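Local coordinates for protein acetyltransferase, GNAT family (Enterococcus faecalis, PDB 1U6M) that is assigned to the GNAT family of acetyltransferases and probably transfers an acyl group, perhaps from acetyl-CoA, to a substrate that has not been established, at residues Gln13-Leu18 and Ala69-Gly74; Leu20-Asp25 and Arg101-Glu106; Thr51-Tyr56 and Glu105-Pro110; Asp116-Asp121 and Ser131-Ala136. All coordinates share one frame; numbering follows the deposited sequence.

Interaction 1. Residues Gln13-Leu18 and Ala69-Gly74; sequences QAIARL and AGIAVG
Three apolar side chains make this contact: I15 and L18 from the helix 12-25 meet I71 from the strand 67-76. The two elements belong to the GNAT fold, with the helix lying over one face of the central mixed sheet, and the CA atoms of I15 and I71 come within 7.5 Å of each other.

The van der Waals part centres on L18 and I71, which reach toward each other tip to tip. L18 CD1 is 3.9 Å from I71 CG2 and 4.1 Å from I71 CD1, with I71 CG1 nearly as close, so one methyl rests on both branches of the isoleucine at once. I71 CG1 is wedged between its own backbone N and carbonyl carbon (chi1 65°), and the extended second torsion carries CD1 outward to the helix. There I15 crosses I71 at about a right angle; its branch methyl CG2, not the longer arm, lies 4.2 Å from I71 CD1.

The backbones bond apart from each other. In the helix L18 N bonds to A14 O at 3.3 Å, one turn back, while the strand pairs with the strands flanking it, I71 with S119 and G70 with Y62.

I59 continues the apolar layer around I15 and I71, Y54 also touches I15, and L43 of helix 36-47 covers A16 on another side of the helix. Because the three touching residues are buried and only methyl and methylene groups meet, the adhesion probably comes from dispersion and exclusion of water, with side-chain shape rather than directional bonds setting the fit.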
loop_
_atom_site.group_PDB
_atom_site.type_symbol
_atom_site.label_atom_id
_atom_site.label_comp_id
_atom_site.label_asym_id
_atom_site.label_seq_id
_atom_site.Cartn_x
_atom_site.Cartn_y
_atom_site.Cartn_z
ATOM N N GLN A 13 -4.392 9.721 10.470
ATOM C CA GLN A 13 -3.454 9.286 11.512
ATOM C C GLN A 13 -3.350 7.754 11.552
ATOM O O GLN A 13 -2.224 7.205 11.691
ATOM C CB GLN A 13 -3.877 9.842 12.885
ATOM C CG GLN A 13 -3.792 11.378 13.026
ATOM C CD GLN A 13 -2.377 11.804 13.320
ATOM O OE1 GLN A 13 -1.685 11.137 14.094
ATOM N NE2 GLN A 13 -1.912 12.876 12.672
ATOM N N ALA A 14 -4.488 7.049 11.388
ATOM C CA ALA A 14 -4.452 5.582 11.457
ATOM C C ALA A 14 -3.656 4.977 10.288
ATOM O O ALA A 14 -2.878 4.083 10.472
ATOM C CB ALA A 14 -5.931 4.958 11.554
ATOM N N ILE A 15 -3.851 5.514 9.095
ATOM C CA ILE A 15 -3.128 5.098 7.925
ATOM C C ILE A 15 -1.638 5.401 8.120
ATOM O O ILE A 15 -0.784 4.540 7.861
ATOM C CB ILE A 15 -3.641 5.871 6.634
ATOM C CG1 ILE A 15 -5.065 5.512 6.278
ATOM C CG2 ILE A 15 -2.699 5.653 5.465
ATOM C CD1 ILE A 15 -5.679 6.512 5.265
ATOM N N ALA A 16 -1.341 6.614 8.604
ATOM C CA ALA A 16 0.048 7.056 8.851
ATOM C C ALA A 16 0.795 6.137 9.834
ATOM O O ALA A 16 1.970 5.793 9.607
ATOM C CB ALA A 16 0.062 8.547 9.318
ATOM N N ARG A 17 0.107 5.660 10.876
ATOM C CA ARG A 17 0.719 4.755 11.870
ATOM C C ARG A 17 1.077 3.416 11.249
ATOM O O ARG A 17 2.144 2.822 11.552
ATOM C CB ARG A 17 -0.204 4.553 13.076
ATOM C CG ARG A 17 -0.218 5.759 13.939
ATOM C CD ARG A 17 -1.242 5.809 15.141
ATOM N NE ARG A 17 -1.545 7.256 15.289
ATOM C CZ ARG A 17 -0.762 8.173 15.891
ATOM N NH1 ARG A 17 0.373 7.844 16.514
ATOM N NH2 ARG A 17 -1.138 9.446 15.894
ATOM N N LEU A 18 0.179 2.951 10.372
ATOM C CA LEU A 18 0.370 1.706 9.692
ATOM C C LEU A 18 1.513 1.818 8.672
ATOM O O LEU A 18 2.350 0.917 8.580
ATOM C CB LEU A 18 -0.953 1.247 9.051
ATOM C CG LEU A 18 -2.050 0.782 10.011
ATOM C CD1 LEU A 18 -3.373 0.601 9.266
ATOM C CD2 LEU A 18 -1.600 -0.511 10.737
ATOM N N ALA A 69 -8.407 -1.549 11.578
ATOM C CA ALA A 69 -7.619 -2.711 11.958
ATOM C C ALA A 69 -6.585 -3.110 10.899
ATOM O O ALA A 69 -5.605 -3.819 11.199
ATOM C CB ALA A 69 -8.521 -3.866 12.308
ATOM N N GLY A 70 -6.823 -2.678 9.657
ATOM C CA GLY A 70 -6.014 -3.066 8.481
ATOM C C GLY A 70 -6.460 -2.192 7.293
ATOM O O GLY A 70 -7.592 -1.668 7.262
ATOM N N ILE A 71 -5.554 -2.022 6.328
ATOM C CA ILE A 71 -5.828 -1.270 5.120
ATOM C C ILE A 71 -5.288 -2.061 3.917
ATOM O O ILE A 71 -4.316 -2.787 4.031
ATOM C CB ILE A 71 -5.180 0.152 5.186
ATOM C CG1 ILE A 71 -3.628 0.104 5.225
ATOM C CG2 ILE A 71 -5.830 0.988 6.318
ATOM C CD1 ILE A 71 -2.972 1.507 5.338
ATOM N N ALA A 72 -5.943 -1.918 2.780
ATOM C CA ALA A 72 -5.483 -2.451 1.514
ATOM C C ALA A 72 -5.324 -1.219 0.670
ATOM O O ALA A 72 -6.268 -0.400 0.577
ATOM C CB ALA A 72 -6.533 -3.341 0.891
ATOM N N VAL A 73 -4.159 -1.084 0.054
ATOM C CA VAL A 73 -3.747 0.105 -0.726
ATOM C C VAL A 73 -3.264 -0.296 -2.140
ATOM O O VAL A 73 -2.458 -1.236 -2.270
ATOM C CB VAL A 73 -2.534 0.848 -0.085
ATOM C CG1 VAL A 73 -2.308 2.223 -0.856
ATOM C CG2 VAL A 73 -2.781 1.056 1.389
ATOM N N GLY A 74 -3.766 0.394 -3.168
ATOM C CA GLY A 74 -3.398 0.091 -4.531
ATOM C C GLY A 74 -3.877 1.177 -5.502
ATOM O O GLY A 74 -4.605 2.115 -5.097
#

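Interaction 2. Residues Leu20-Asp25 and Arg101-Glu106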
loop_
_atom_site.group_PDB
_atom_site.type_symbol
_atom_site.label_atom_id
_atom_site.label_comp_id
_atom_site.label_asym_id
_atom_site.label_seq_id
_atom_site.Cartn_x
_atom_site.Cartn_y
_atom_site.Cartn_z
ATOM N N LEU A 20 4.072 4.059 8.753
ATOM C CA LEU A 20 5.313 4.101 9.525
ATOM C C LEU A 20 5.937 2.741 9.667
ATOM O O LEU A 20 7.170 2.637 9.648
ATOM C CB LEU A 20 5.082 4.653 10.915
ATOM C CG LEU A 20 6.153 5.545 11.557
ATOM C CD1 LEU A 20 6.060 5.444 13.084
ATOM C CD2 LEU A 20 7.538 5.284 11.095
ATOM N N VAL A 21 5.121 1.696 9.868
ATOM C CA VAL A 21 5.675 0.351 10.084
ATOM C C VAL A 21 6.486 -0.101 8.877
ATOM O O VAL A 21 7.619 -0.556 9.019
ATOM C CB VAL A 21 4.594 -0.735 10.478
ATOM C CG1 VAL A 21 5.193 -2.124 10.488
ATOM C CG2 VAL A 21 4.025 -0.448 11.829
ATOM N N ILE A 22 5.871 0.003 7.695
ATOM C CA ILE A 22 6.513 -0.207 6.384
ATOM C C ILE A 22 7.835 0.569 6.189
ATOM O O ILE A 22 8.806 -0.024 5.720
ATOM C CB ILE A 22 5.514 0.170 5.249
ATOM C CG1 ILE A 22 4.304 -0.778 5.281
ATOM C CG2 ILE A 22 6.170 0.137 3.861
ATOM C CD1 ILE A 22 3.135 -0.241 4.600
ATOM N N LEU A 23 7.844 1.875 6.499
ATOM C CA LEU A 23 9.035 2.731 6.353
ATOM C C LEU A 23 9.929 2.248 7.472
ATOM O O LEU A 23 9.437 1.817 8.500
ATOM C CB LEU A 23 8.703 4.227 6.528
ATOM C CG LEU A 23 7.595 4.870 5.677
ATOM C CD1 LEU A 23 7.594 6.322 5.862
ATOM C CD2 LEU A 23 7.685 4.528 4.181
ATOM N N LYS A 24 11.218 2.201 7.383
ATOM C CA LYS A 24 11.754 1.646 8.682
ATOM C C LYS A 24 11.867 0.129 8.789
ATOM O O LYS A 24 12.871 -0.355 9.283
ATOM C CB LYS A 24 10.898 2.094 9.890
ATOM C CG LYS A 24 10.165 1.002 10.589
ATOM C CD LYS A 24 10.064 1.352 12.037
ATOM C CE LYS A 24 9.269 2.614 12.262
ATOM N NZ LYS A 24 9.082 2.781 13.741
ATOM N N ASP A 25 10.830 -0.600 8.384
ATOM C CA ASP A 25 11.049 -1.931 7.889
ATOM C C ASP A 25 11.897 -1.867 6.591
ATOM O O ASP A 25 12.629 -2.786 6.291
ATOM C CB ASP A 25 9.718 -2.629 7.665
ATOM C CG ASP A 25 9.878 -4.038 7.080
ATOM O OD1 ASP A 25 9.917 -4.182 5.822
ATOM O OD2 ASP A 25 9.960 -5.005 7.881
ATOM N N ARG A 101 14.764 10.063 0.100
ATOM C CA ARG A 101 14.688 8.759 -0.517
ATOM C C ARG A 101 13.413 8.030 -0.020
ATOM O O ARG A 101 13.197 7.901 1.180
ATOM C CB ARG A 101 15.926 7.891 -0.167
ATOM C CG ARG A 101 17.241 8.641 -0.096
ATOM C CD ARG A 101 18.448 7.706 0.292
ATOM N NE ARG A 101 18.572 6.720 -0.762
ATOM C CZ ARG A 101 19.522 6.726 -1.683
ATOM N NH1 ARG A 101 20.510 7.623 -1.656
ATOM N NH2 ARG A 101 19.449 5.834 -2.648
ATOM N N LEU A 102 12.611 7.541 -0.960
ATOM C CA LEU A 102 11.322 6.918 -0.704
ATOM C C LEU A 102 11.328 5.573 -1.407
ATOM O O LEU A 102 12.227 4.761 -1.193
ATOM C CB LEU A 102 10.166 7.818 -1.173
ATOM C CG LEU A 102 9.952 9.096 -0.334
ATOM C CD1 LEU A 102 8.798 10.038 -0.817
ATOM C CD2 LEU A 102 9.885 8.804 1.220
ATOM N N PHE A 103 10.342 5.304 -2.243
ATOM C CA PHE A 103 10.327 4.019 -2.994
ATOM C C PHE A 103 10.884 4.138 -4.388
ATOM O O PHE A 103 10.655 5.119 -5.094
ATOM C CB PHE A 103 8.899 3.458 -3.080
ATOM C CG PHE A 103 8.153 3.504 -1.785
ATOM C CD1 PHE A 103 7.568 4.691 -1.348
ATOM C CD2 PHE A 103 8.009 2.363 -1.008
ATOM C CE1 PHE A 103 6.877 4.749 -0.162
ATOM C CE2 PHE A 103 7.284 2.416 0.180
ATOM C CZ PHE A 103 6.736 3.618 0.607
ATOM N N ILE A 104 11.562 3.098 -4.809
ATOM C CA ILE A 104 11.835 2.910 -6.231
ATOM C C ILE A 104 10.532 2.487 -6.932
ATOM O O ILE A 104 9.858 1.565 -6.498
ATOM C CB ILE A 104 13.034 1.979 -6.455
ATOM C CG1 ILE A 104 14.210 2.450 -5.563
ATOM C CG2 ILE A 104 13.462 2.007 -7.912
ATOM C CD1 ILE A 104 15.488 1.660 -5.739
ATOM N N GLU A 105 10.139 3.253 -7.950
ATOM C CA GLU A 105 8.787 3.197 -8.554
ATOM C C GLU A 105 8.784 2.293 -9.808
ATOM O O GLU A 105 8.360 2.701 -10.904
ATOM C CB GLU A 105 8.254 4.622 -8.883
ATOM C CG GLU A 105 7.941 5.552 -7.678
ATOM C CD GLU A 105 7.653 7.018 -8.094
ATOM O OE1 GLU A 105 8.228 7.463 -9.127
ATOM O OE2 GLU A 105 6.861 7.731 -7.395
ATOM N N GLU A 106 9.270 1.063 -9.636
ATOM C CA GLU A 106 9.423 0.169 -10.783
ATOM C C GLU A 106 8.776 -1.226 -10.602
ATOM O O GLU A 106 9.335 -2.242 -11.030
ATOM C CB GLU A 106 10.908 0.083 -11.170
ATOM C CG GLU A 106 11.471 1.401 -11.797
ATOM C CD GLU A 106 13.005 1.507 -11.734
ATOM O OE1 GLU A 106 13.662 0.703 -11.033
ATOM O OE2 GLU A 106 13.553 2.419 -12.391
#
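L23 and F103 form the close part of this contact, where the weakly bonded last part of helix 12-25 meets the irregular loop between helix 85-93 and strand 112-120. L23 CD2 approaches F103 CZ to 3.8 Å, and the two side chains cross at about a right angle. The methyl comes in obliquely, neither squarely over the ring nor in its plane. F103 has CG anti to its carbonyl carbon and beside the backbone N (chi1 -45°), which carries the far end of the ring toward the helix although the CA atoms nearest each other, those of L23 and L102, remain 8.5 Å apart.

I22 touches more lightly. Its CG2 lies at the edge of the same ring, near the ring plane, 4.5 Å from F103 CE2, and its side chain also packs on T117 and S119 of the sheet. This is the looser side, toward solvent: I22 and F103 both keep some exposure, whereas L23 is buried, with L43 of helix 36-47 against it.

Only 103 Å² is buried between the segments, both sides summed. M26 and Y54 add further contacts to F103, and R53 makes a cation-pi interaction with it. The chemistry implies a loop residue with two kinds of partner: its ring offers its far end to aliphatic groups and its pi system to a cation.

Interaction 3. Residues Thr51-Tyr56 and Glu105-Pro110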
loop_
_atom_site.group_PDB
_atom_site.type_symbol
_atom_site.label_atom_id
_atom_site.label_comp_id
_atom_site.label_asym_id
_atom_site.label_seq_id
_atom_site.Cartn_x
_atom_site.Cartn_y
_atom_site.Cartn_z
ATOM N N THR A 51 -4.197 11.850 -5.056
ATOM C CA THR A 51 -3.198 11.112 -5.840
ATOM C C THR A 51 -2.054 10.487 -5.019
ATOM O O THR A 51 -1.248 9.713 -5.559
ATOM C CB THR A 51 -2.539 11.994 -6.952
ATOM O OG1 THR A 51 -1.684 12.960 -6.364
ATOM C CG2 THR A 51 -3.578 12.757 -7.818
ATOM N N TYR A 52 -1.964 10.783 -3.734
ATOM C CA TYR A 52 -0.880 10.196 -2.929
ATOM C C TYR A 52 -0.970 8.647 -2.877
ATOM O O TYR A 52 -2.081 8.079 -2.839
ATOM C CB TYR A 52 -0.860 10.810 -1.520
ATOM C CG TYR A 52 0.261 10.278 -0.668
ATOM C CD1 TYR A 52 1.589 10.298 -1.151
ATOM C CD2 TYR A 52 0.018 9.781 0.638
ATOM C CE1 TYR A 52 2.636 9.771 -0.402
ATOM C CE2 TYR A 52 1.093 9.253 1.414
ATOM C CZ TYR A 52 2.398 9.273 0.865
ATOM O OH TYR A 52 3.473 8.774 1.580
ATOM N N ARG A 53 0.193 7.988 -2.902
ATOM C CA ARG A 53 0.332 6.553 -2.680
ATOM C C ARG A 53 -0.648 6.012 -1.610
ATOM O O ARG A 53 -1.372 5.031 -1.836
ATOM C CB ARG A 53 1.755 6.232 -2.285
ATOM C CG ARG A 53 2.015 4.720 -2.199
ATOM C CD ARG A 53 3.463 4.474 -1.717
ATOM N NE ARG A 53 4.443 4.851 -2.752
ATOM C CZ ARG A 53 4.932 3.991 -3.658
ATOM N NH1 ARG A 53 4.550 2.723 -3.681
ATOM N NH2 ARG A 53 5.800 4.397 -4.571
ATOM N N TYR A 54 -0.686 6.682 -0.469
ATOM C CA TYR A 54 -1.544 6.318 0.624
ATOM C C TYR A 54 -2.614 7.337 0.821
ATOM O O TYR A 54 -3.013 7.556 1.950
ATOM C CB TYR A 54 -0.709 6.178 1.934
ATOM C CG TYR A 54 0.407 5.169 1.785
ATOM C CD1 TYR A 54 0.138 3.811 1.568
ATOM C CD2 TYR A 54 1.738 5.546 1.856
ATOM C CE1 TYR A 54 1.195 2.855 1.424
ATOM C CE2 TYR A 54 2.775 4.586 1.686
ATOM C CZ TYR A 54 2.473 3.270 1.476
ATOM O OH TYR A 54 3.482 2.344 1.331
ATOM N N GLY A 55 -3.055 7.997 -0.253
ATOM C CA GLY A 55 -4.195 8.889 -0.184
ATOM C C GLY A 55 -5.402 8.090 0.264
ATOM O O GLY A 55 -5.545 6.940 -0.152
ATOM N N TYR A 56 -6.281 8.665 1.089
ATOM C CA TYR A 56 -7.489 7.910 1.507
ATOM C C TYR A 56 -8.293 7.347 0.338
ATOM O O TYR A 56 -8.817 6.274 0.413
ATOM C CB TYR A 56 -8.369 8.650 2.517
ATOM C CG TYR A 56 -9.113 9.813 1.927
ATOM C CD1 TYR A 56 -10.361 9.642 1.352
ATOM C CD2 TYR A 56 -8.586 11.098 1.999
ATOM C CE1 TYR A 56 -11.058 10.714 0.817
ATOM C CE2 TYR A 56 -9.258 12.190 1.449
ATOM C CZ TYR A 56 -10.494 11.992 0.859
ATOM O OH TYR A 56 -11.184 13.070 0.297
ATOM N N GLU A 105 10.139 3.253 -7.950
ATOM C CA GLU A 105 8.787 3.197 -8.554
ATOM C C GLU A 105 8.784 2.293 -9.808
ATOM O O GLU A 105 8.360 2.701 -10.904
ATOM C CB GLU A 105 8.254 4.622 -8.883
ATOM C CG GLU A 105 7.941 5.552 -7.678
ATOM C CD GLU A 105 7.653 7.018 -8.094
ATOM O OE1 GLU A 105 8.228 7.463 -9.127
ATOM O OE2 GLU A 105 6.861 7.731 -7.395
ATOM N N GLU A 106 9.270 1.063 -9.636
ATOM C CA GLU A 106 9.423 0.169 -10.783
ATOM C C GLU A 106 8.776 -1.226 -10.602
ATOM O O GLU A 106 9.335 -2.242 -11.030
ATOM C CB GLU A 106 10.908 0.083 -11.170
ATOM C CG GLU A 106 11.471 1.401 -11.797
ATOM C CD GLU A 106 13.005 1.507 -11.734
ATOM O OE1 GLU A 106 13.662 0.703 -11.033
ATOM O OE2 GLU A 106 13.553 2.419 -12.391
ATOM N N GLU A 107 7.584 -1.265 -10.009
ATOM C CA GLU A 107 7.058 -2.530 -9.546
ATOM C C GLU A 107 5.767 -3.027 -10.226
ATOM O O GLU A 107 5.381 -4.172 -10.058
ATOM C CB GLU A 107 6.977 -2.535 -8.014
ATOM C CG GLU A 107 6.200 -1.419 -7.370
ATOM C CD GLU A 107 6.446 -1.335 -5.859
ATOM O OE1 GLU A 107 5.552 -0.981 -5.062
ATOM O OE2 GLU A 107 7.571 -1.617 -5.460
ATOM N N THR A 108 5.130 -2.164 -11.011
ATOM C CA THR A 108 3.876 -2.495 -11.682
ATOM C C THR A 108 4.059 -2.982 -13.119
ATOM O O THR A 108 5.103 -2.747 -13.707
ATOM C CB THR A 108 2.847 -1.330 -11.649
ATOM O OG1 THR A 108 3.205 -0.330 -12.625
ATOM C CG2 THR A 108 2.758 -0.720 -10.268
ATOM N N LEU A 109 3.046 -3.673 -13.644
ATOM C CA LEU A 109 2.898 -3.948 -15.079
ATOM C C LEU A 109 1.740 -3.128 -15.692
ATOM O O LEU A 109 0.771 -2.805 -14.991
ATOM C CB LEU A 109 2.634 -5.428 -15.341
ATOM C CG LEU A 109 3.729 -6.460 -15.079
ATOM C CD1 LEU A 109 3.330 -7.758 -15.742
ATOM C CD2 LEU A 109 5.135 -5.999 -15.561
ATOM N N PRO A 110 1.832 -2.776 -17.011
ATOM C CA PRO A 110 0.740 -1.996 -17.651
ATOM C C PRO A 110 -0.638 -2.654 -17.491
ATOM O O PRO A 110 -0.722 -3.864 -17.468
ATOM C CB PRO A 110 1.152 -1.979 -19.148
ATOM C CG PRO A 110 2.614 -2.209 -19.163
ATOM C CD PRO A 110 2.946 -3.069 -17.960
#
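The guanidinium of R53 meets E105 and E107 at its edge: E105 CG lies in its plane, 3.9 Å from R53 NH2, and E107 OE1 stands near the plane, 4.1 Å from R53 NH1. Two loops of the GNAT fold are joined here, the one between helix 36-47 and strand 59-64 and the one between helix 85-93 and strand 112-120. R53 sits in a type I beta turn from Y52 to G55, and it is packed on the flat groups next to it. The Y54 ring has R53 CG 3.9 Å above its plane, over the centre, a CH-pi-like placement. One face of the Y52 ring carries R53 CB and Y54 N, both offset toward the rim.

Across the contact the attraction is electrostatic but beyond salt-bridge range. E105 OE2 is 4.5 Å from R53 NH2, with the carboxylate turned 32° from the guanidinium plane; the E107 carboxylate stands almost perpendicular, at 86°. R53 starts from the turn with CG anti to the backbone N, and its chain bends at chi3 (-70°), which swings the charged end between the two glutamates.

The direct partners of the arginine lie outside these segments: NH1 forms a salt bridge with D116 of strand 112-120 and NE one with D84. With four carboxylates nearby, R53 would probably ease the closeness of E105 to D84. The turn that presents R53 is closed by a hydrogen bond from G55 N to Y52 O of 2.8 Å.

Interaction 4. Residues Asp116-Asp121 and Ser131-Ala136; sequences DTISVD and SKLLDA
I118 of strand 112-120 packs against L133 and L134 of helix 129-135, within the strand-loop-helix unit that in GNAT enzymes generally receives the pyrophosphate of acetyl-CoA. The helix covers the face of the sheet to which I118 points, and the CA atoms of I118 and L133 are 7.4 Å apart.

All the cross-contact touches are apolar. I118 spreads its two branches over neighbouring helix residues: CG1 sits beside the backbone N (chi1 -73°) and sends CD1 to L134, while CG2, anti to that N, faces L133, with I118 CG2 4.4 Å from L133 CD1. I118 and L134 cross at about a right angle, and F169 packs on L134 beyond.

Polar interactions are confined to the surroundings. D116 and T117 both face V73 of the adjacent strand in a classic beta bulge, and S131 and D135 of the helix both hold K167. A bound sulfate, probably from the crystallisation liquor, lies about 5 Å from the I118 side chain, consistent with an anion-accepting pocket nearby. The tightest touch falls close to the helix backbone, where I118 CD1 is 3.8 Å from L134 CB and 4.1 Å from L134 CA.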
loop_
_atom_site.group_PDB
_atom_site.type_symbol
_atom_site.label_atom_id
_atom_site.label_comp_id
_atom_site.label_asym_id
_atom_site.label_seq_id
_atom_site.Cartn_x
_atom_site.Cartn_y
_atom_site.Cartn_z
ATOM N N ASP A 116 -0.418 -2.377 -3.788
ATOM C CA ASP A 116 0.784 -1.866 -3.153
ATOM C C ASP A 116 1.015 -2.525 -1.776
ATOM O O ASP A 116 2.077 -3.029 -1.490
ATOM C CB ASP A 116 0.597 -0.355 -2.975
ATOM C CG ASP A 116 1.848 0.330 -2.490
ATOM O OD1 ASP A 116 2.368 1.209 -3.200
ATOM O OD2 ASP A 116 2.346 -0.010 -1.414
ATOM N N THR A 117 -0.008 -2.493 -0.905
ATOM C CA THR A 117 0.150 -3.063 0.383
ATOM C C THR A 117 -1.136 -3.507 1.063
ATOM O O THR A 117 -2.176 -2.873 0.935
ATOM C CB THR A 117 1.033 -2.177 1.329
ATOM O OG1 THR A 117 1.395 -3.033 2.429
ATOM C CG2 THR A 117 0.282 -1.090 1.994
ATOM N N ILE A 118 -1.056 -4.615 1.797
ATOM C CA ILE A 118 -2.104 -4.952 2.786
ATOM C C ILE A 118 -1.427 -4.924 4.146
ATOM O O ILE A 118 -0.440 -5.625 4.357
ATOM C CB ILE A 118 -2.785 -6.352 2.518
ATOM C CG1 ILE A 118 -3.720 -6.265 1.291
ATOM C CG2 ILE A 118 -3.510 -6.821 3.786
ATOM C CD1 ILE A 118 -4.062 -7.560 0.691
ATOM N N SER A 119 -1.911 -4.074 5.036
ATOM C CA SER A 119 -1.311 -3.862 6.343
ATOM C C SER A 119 -2.320 -4.076 7.421
ATOM O O SER A 119 -3.351 -3.452 7.394
ATOM C CB SER A 119 -0.849 -2.428 6.519
ATOM O OG SER A 119 0.351 -2.323 5.813
ATOM N N VAL A 120 -1.975 -4.910 8.395
ATOM C CA VAL A 120 -2.843 -5.170 9.532
ATOM C C VAL A 120 -2.172 -4.631 10.768
ATOM O O VAL A 120 -0.995 -4.966 11.015
ATOM C CB VAL A 120 -3.049 -6.707 9.736
ATOM C CG1 VAL A 120 -4.032 -6.958 10.912
ATOM C CG2 VAL A 120 -3.556 -7.284 8.426
ATOM N N ASP A 121 -2.903 -3.812 11.525
ATOM C CA ASP A 121 -2.492 -3.402 12.877
ATOM C C ASP A 121 -1.991 -4.614 13.713
ATOM O O ASP A 121 -2.620 -5.667 13.737
ATOM C CB ASP A 121 -3.641 -2.694 13.547
ATOM C CG ASP A 121 -3.223 -1.981 14.813
ATOM O OD1 ASP A 121 -2.620 -2.629 15.712
ATOM O OD2 ASP A 121 -3.495 -0.772 14.932
ATOM N N SER A 131 -6.548 -11.352 4.646
ATOM C CA SER A 131 -7.037 -12.255 3.677
ATOM C C SER A 131 -8.425 -11.822 3.313
ATOM O O SER A 131 -8.780 -11.936 2.161
ATOM C CB SER A 131 -6.940 -13.709 4.165
ATOM O OG SER A 131 -8.032 -14.479 3.637
ATOM N N LYS A 132 -9.186 -11.261 4.248
ATOM C CA LYS A 132 -10.481 -10.627 3.889
ATOM C C LYS A 132 -10.402 -9.332 3.087
ATOM O O LYS A 132 -11.269 -9.061 2.289
ATOM C CB LYS A 132 -11.282 -10.255 5.124
ATOM C CG LYS A 132 -11.700 -11.379 5.938
ATOM C CD LYS A 132 -12.504 -10.791 7.079
ATOM C CE LYS A 132 -13.946 -10.596 6.643
ATOM N NZ LYS A 132 -14.823 -11.011 7.801
ATOM N N LEU A 133 -9.402 -8.504 3.362
ATOM C CA LEU A 133 -9.156 -7.314 2.584
ATOM C C LEU A 133 -8.851 -7.695 1.124
ATOM O O LEU A 133 -9.356 -7.086 0.195
ATOM C CB LEU A 133 -8.029 -6.462 3.234
ATOM C CG LEU A 133 -8.473 -5.536 4.375
ATOM C CD1 LEU A 133 -7.269 -4.998 5.060
ATOM C CD2 LEU A 133 -9.330 -4.411 3.814
ATOM N N LEU A 134 -8.054 -8.725 0.957
ATOM C CA LEU A 134 -7.663 -9.238 -0.328
ATOM C C LEU A 134 -8.896 -9.782 -1.113
ATOM O O LEU A 134 -9.022 -9.525 -2.329
ATOM C CB LEU A 134 -6.598 -10.287 -0.069
ATOM C CG LEU A 134 -5.959 -11.113 -1.143
ATOM C CD1 LEU A 134 -5.320 -10.252 -2.246
ATOM C CD2 LEU A 134 -4.928 -12.002 -0.447
ATOM N N ASP A 135 -9.821 -10.468 -0.423
ATOM C CA ASP A 135 -11.078 -10.902 -1.056
ATOM C C ASP A 135 -11.923 -9.753 -1.654
ATOM O O ASP A 135 -12.750 -9.993 -2.530
ATOM C CB ASP A 135 -11.987 -11.679 -0.058
ATOM C CG ASP A 135 -11.455 -13.066 0.275
ATOM O OD1 ASP A 135 -10.536 -13.582 -0.409
ATOM O OD2 ASP A 135 -11.962 -13.662 1.254
ATOM N N ALA A 136 -11.777 -8.549 -1.112
ATOM C CA ALA A 136 -12.606 -7.382 -1.444
ATOM C C ALA A 136 -12.033 -6.627 -2.602
ATOM O O ALA A 136 -12.648 -5.711 -3.104
ATOM C CB ALA A 136 -12.669 -6.407 -0.234
#

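How the interactions relate
Interactions 1 and 4, their centres about 10 Å apart, use neighbouring strands, 67-76 and 112-120, which are bonded to each other: V73 O is 2.8 Å from D116 N, and A69 O 2.7 Å from D121 N, both probable hydrogen bonds. Interaction 3 ties into interaction 4 through the salt bridge from R53 NH1 to D116 OD1 at 2.7 Å. Interaction 2 shares E105 and E106 with interaction 3 and places F103 CD1 3.4 Å from R53 NE. Helix 12-25 serves interactions 1 and 2, and I22 CD1 also reaches S119 OG at 3.7 Å. The sulfate near I118 may mark the cofactor pocket beside interaction 4.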